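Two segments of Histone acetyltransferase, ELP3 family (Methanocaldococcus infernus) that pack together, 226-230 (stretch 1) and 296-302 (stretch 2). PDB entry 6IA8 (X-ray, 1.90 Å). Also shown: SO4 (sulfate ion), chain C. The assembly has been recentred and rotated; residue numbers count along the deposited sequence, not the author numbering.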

# COMPACT_ATOMS: atom_id res chain seq x y z
N LYS A 226 -19.48 -4.97 -15.18
CA LYS A 226 -20.89 -5.31 -15.27
C LYS A 226 -21.07 -6.79 -15.58
O LYS A 226 -21.94 -7.45 -15.00
CB LYS A 226 -21.57 -4.48 -16.36
CG LYS A 226 -21.71 -3.00 -16.04
N LEU A 227 -20.23 -7.33 -16.46
CA LEU A 227 -20.35 -8.74 -16.84
C LEU A 227 -20.19 -9.65 -15.63
O LEU A 227 -20.87 -10.68 -15.51
CB LEU A 227 -19.30 -9.06 -17.91
CG LEU A 227 -19.38 -10.33 -18.73
CD1 LEU A 227 -20.62 -10.35 -19.61
CD2 LEU A 227 -18.10 -10.42 -19.55
N CYS A 228 -19.32 -9.28 -14.71
CA CYS A 228 -19.10 -10.06 -13.50
C CYS A 228 -19.98 -9.60 -12.34
O CYS A 228 -19.81 -10.07 -11.22
CB CYS A 228 -17.62 -10.00 -13.10
SG CYS A 228 -16.51 -10.57 -14.44
N LYS A 229 -20.89 -8.67 -12.60
CA LYS A 229 -21.81 -8.19 -11.58
C LYS A 229 -21.06 -7.66 -10.36
O LYS A 229 -21.40 -7.95 -9.20
CB LYS A 229 -22.82 -9.27 -11.20
CG LYS A 229 -23.74 -9.62 -12.37
CD LYS A 229 -24.71 -10.76 -12.08
CE LYS A 229 -25.50 -11.09 -13.36
NZ LYS A 229 -26.40 -12.27 -13.21
N ARG A 230 -20.02 -6.87 -10.62
CA ARG A 230 -19.34 -6.13 -9.57
C ARG A 230 -20.16 -4.89 -9.21
O ARG A 230 -20.97 -4.39 -10.00
CB ARG A 230 -17.93 -5.73 -9.99
CG ARG A 230 -17.11 -6.85 -10.63
CD ARG A 230 -16.89 -8.05 -9.71
NE ARG A 230 -16.15 -7.71 -8.50
CZ ARG A 230 -15.50 -8.59 -7.74
NH1 ARG A 230 -15.49 -9.87 -8.07
NH2 ARG A 230 -14.84 -8.18 -6.66
N THR A 296 -19.14 -18.62 -5.66
CA THR A 296 -19.06 -17.25 -6.13
C THR A 296 -19.80 -17.10 -7.46
O THR A 296 -20.16 -18.07 -8.12
CB THR A 296 -17.59 -16.82 -6.31
OG1 THR A 296 -16.94 -17.70 -7.23
CG2 THR A 296 -16.86 -16.85 -4.98
N GLU A 297 -20.03 -15.84 -7.84
CA GLU A 297 -20.59 -15.56 -9.15
C GLU A 297 -19.66 -16.07 -10.24
O GLU A 297 -20.11 -16.63 -11.24
CB GLU A 297 -20.84 -14.06 -9.31
CG GLU A 297 -21.27 -13.64 -10.71
CD GLU A 297 -22.59 -14.25 -11.15
OE1 GLU A 297 -23.36 -14.71 -10.28
OE2 GLU A 297 -22.87 -14.27 -12.37
N LEU A 298 -18.35 -15.88 -10.07
CA LEU A 298 -17.40 -16.42 -11.04
C LEU A 298 -17.54 -17.92 -11.19
O LEU A 298 -17.38 -18.46 -12.30
CB LEU A 298 -15.98 -16.06 -10.62
CG LEU A 298 -15.63 -14.58 -10.72
CD1 LEU A 298 -14.29 -14.30 -10.06
CD2 LEU A 298 -15.63 -14.13 -12.17
N TYR A 299 -17.89 -18.62 -10.10
CA TYR A 299 -18.12 -20.05 -10.22
C TYR A 299 -19.34 -20.34 -11.08
O TYR A 299 -19.34 -21.28 -11.89
CB TYR A 299 -18.29 -20.69 -8.84
CG TYR A 299 -18.64 -22.15 -8.94
CD1 TYR A 299 -17.69 -23.09 -9.29
CD2 TYR A 299 -19.93 -22.59 -8.70
CE1 TYR A 299 -18.00 -24.43 -9.37
CE2 TYR A 299 -20.26 -23.94 -8.77
CZ TYR A 299 -19.30 -24.85 -9.11
OH TYR A 299 -19.61 -26.18 -9.21
N GLU A 300 -20.42 -19.57 -10.88
CA GLU A 300 -21.61 -19.77 -11.70
C GLU A 300 -21.29 -19.54 -13.18
O GLU A 300 -21.65 -20.35 -14.04
CB GLU A 300 -22.73 -18.83 -11.24
CG GLU A 300 -23.36 -19.22 -9.91
CD GLU A 300 -23.97 -20.62 -9.93
OE1 GLU A 300 -23.29 -21.58 -9.52
OE2 GLU A 300 -25.13 -20.76 -10.37
N MET A 301 -20.58 -18.46 -13.49
CA MET A 301 -20.17 -18.18 -14.86
C MET A 301 -19.34 -19.33 -15.42
O MET A 301 -19.57 -19.79 -16.54
CB MET A 301 -19.38 -16.87 -14.92
CG MET A 301 -20.17 -15.68 -14.37
SD MET A 301 -19.22 -14.15 -14.30
CE MET A 301 -19.03 -13.80 -16.05
N TRP A 302 -18.38 -19.82 -14.63
CA TRP A 302 -17.56 -20.95 -15.05
C TRP A 302 -18.42 -22.17 -15.33
O TRP A 302 -18.20 -22.88 -16.31
CB TRP A 302 -16.50 -21.25 -13.99
CG TRP A 302 -15.68 -22.47 -14.24
CD1 TRP A 302 -14.57 -22.57 -15.03
CD2 TRP A 302 -15.90 -23.78 -13.70
NE1 TRP A 302 -14.08 -23.86 -15.00
CE2 TRP A 302 -14.87 -24.62 -14.18
CE3 TRP A 302 -16.85 -24.33 -12.82
CZ2 TRP A 302 -14.77 -25.96 -13.84
CZ3 TRP A 302 -16.75 -25.66 -12.49
CH2 TRP A 302 -15.73 -26.47 -13.00
S SO4 C . -17.11 -5.18 -5.99
O1 SO4 C . -17.62 -3.81 -6.12
O2 SO4 C . -15.96 -5.39 -6.86
O3 SO4 C . -16.73 -5.44 -4.61
O4 SO4 C . -18.18 -6.11 -6.38

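The contact sets the C-terminal end of one helix against the first turns of another, and three residues carry most of it: Cys228, Glu297 and Met301. Cys228 is the first residue to leave helical phi/psi, and Lys229 follows with positive phi (55°); Lys229 N still hydrogen-bonds to Lys226 O at 2.9 Å. The chain therefore turns tightly where it meets the second helix, and backbone atoms as well as side chains form the surface. At the closest register the two CA atoms, Cys228 CA and Leu298 CA, lie 7.0 Å apart.

Met301 points toward the turn. Met301 SD lies 4.2 Å from Cys228 CA, while Met301 CE reaches 3.7 Å from Leu227 O and 4.4 Å from Leu227 CG. With chi3 at 69° (p), Met301 CE also comes within 4.4 Å of Cys228 SG. Cys228, a buried residue in the m rotamer, has a second apolar neighbour in Leu298, with Cys228 SG 4.3 Å from Leu298 CD2. The CA-to-CB bond of Leu298 points sideways to the first stretch, but the end of its side chain comes nearer.

One turn earlier is Glu297, whose O accepts a 2.9 Å hydrogen bond from Met301 N, and it points toward the same segment. Here the aliphatic part does the packing: Glu297 CG sits 3.9 Å from Cys228 O. The carboxylate meets the extended Lys229 side chain, with Glu297 OE2 4.0 Å from Lys229 CD and 4.1 Å from Lys229 NZ. Opposite charges are near each other, yet the separation is beyond a salt bridge.

No hydrogen bond crosses between the stretches, so the rule to read here is one of fit: the sulfur of a buried cysteine, a methionine and the methylene of an acid fill the space around a turn, with opposite charges nearby at the Lys229 side chain.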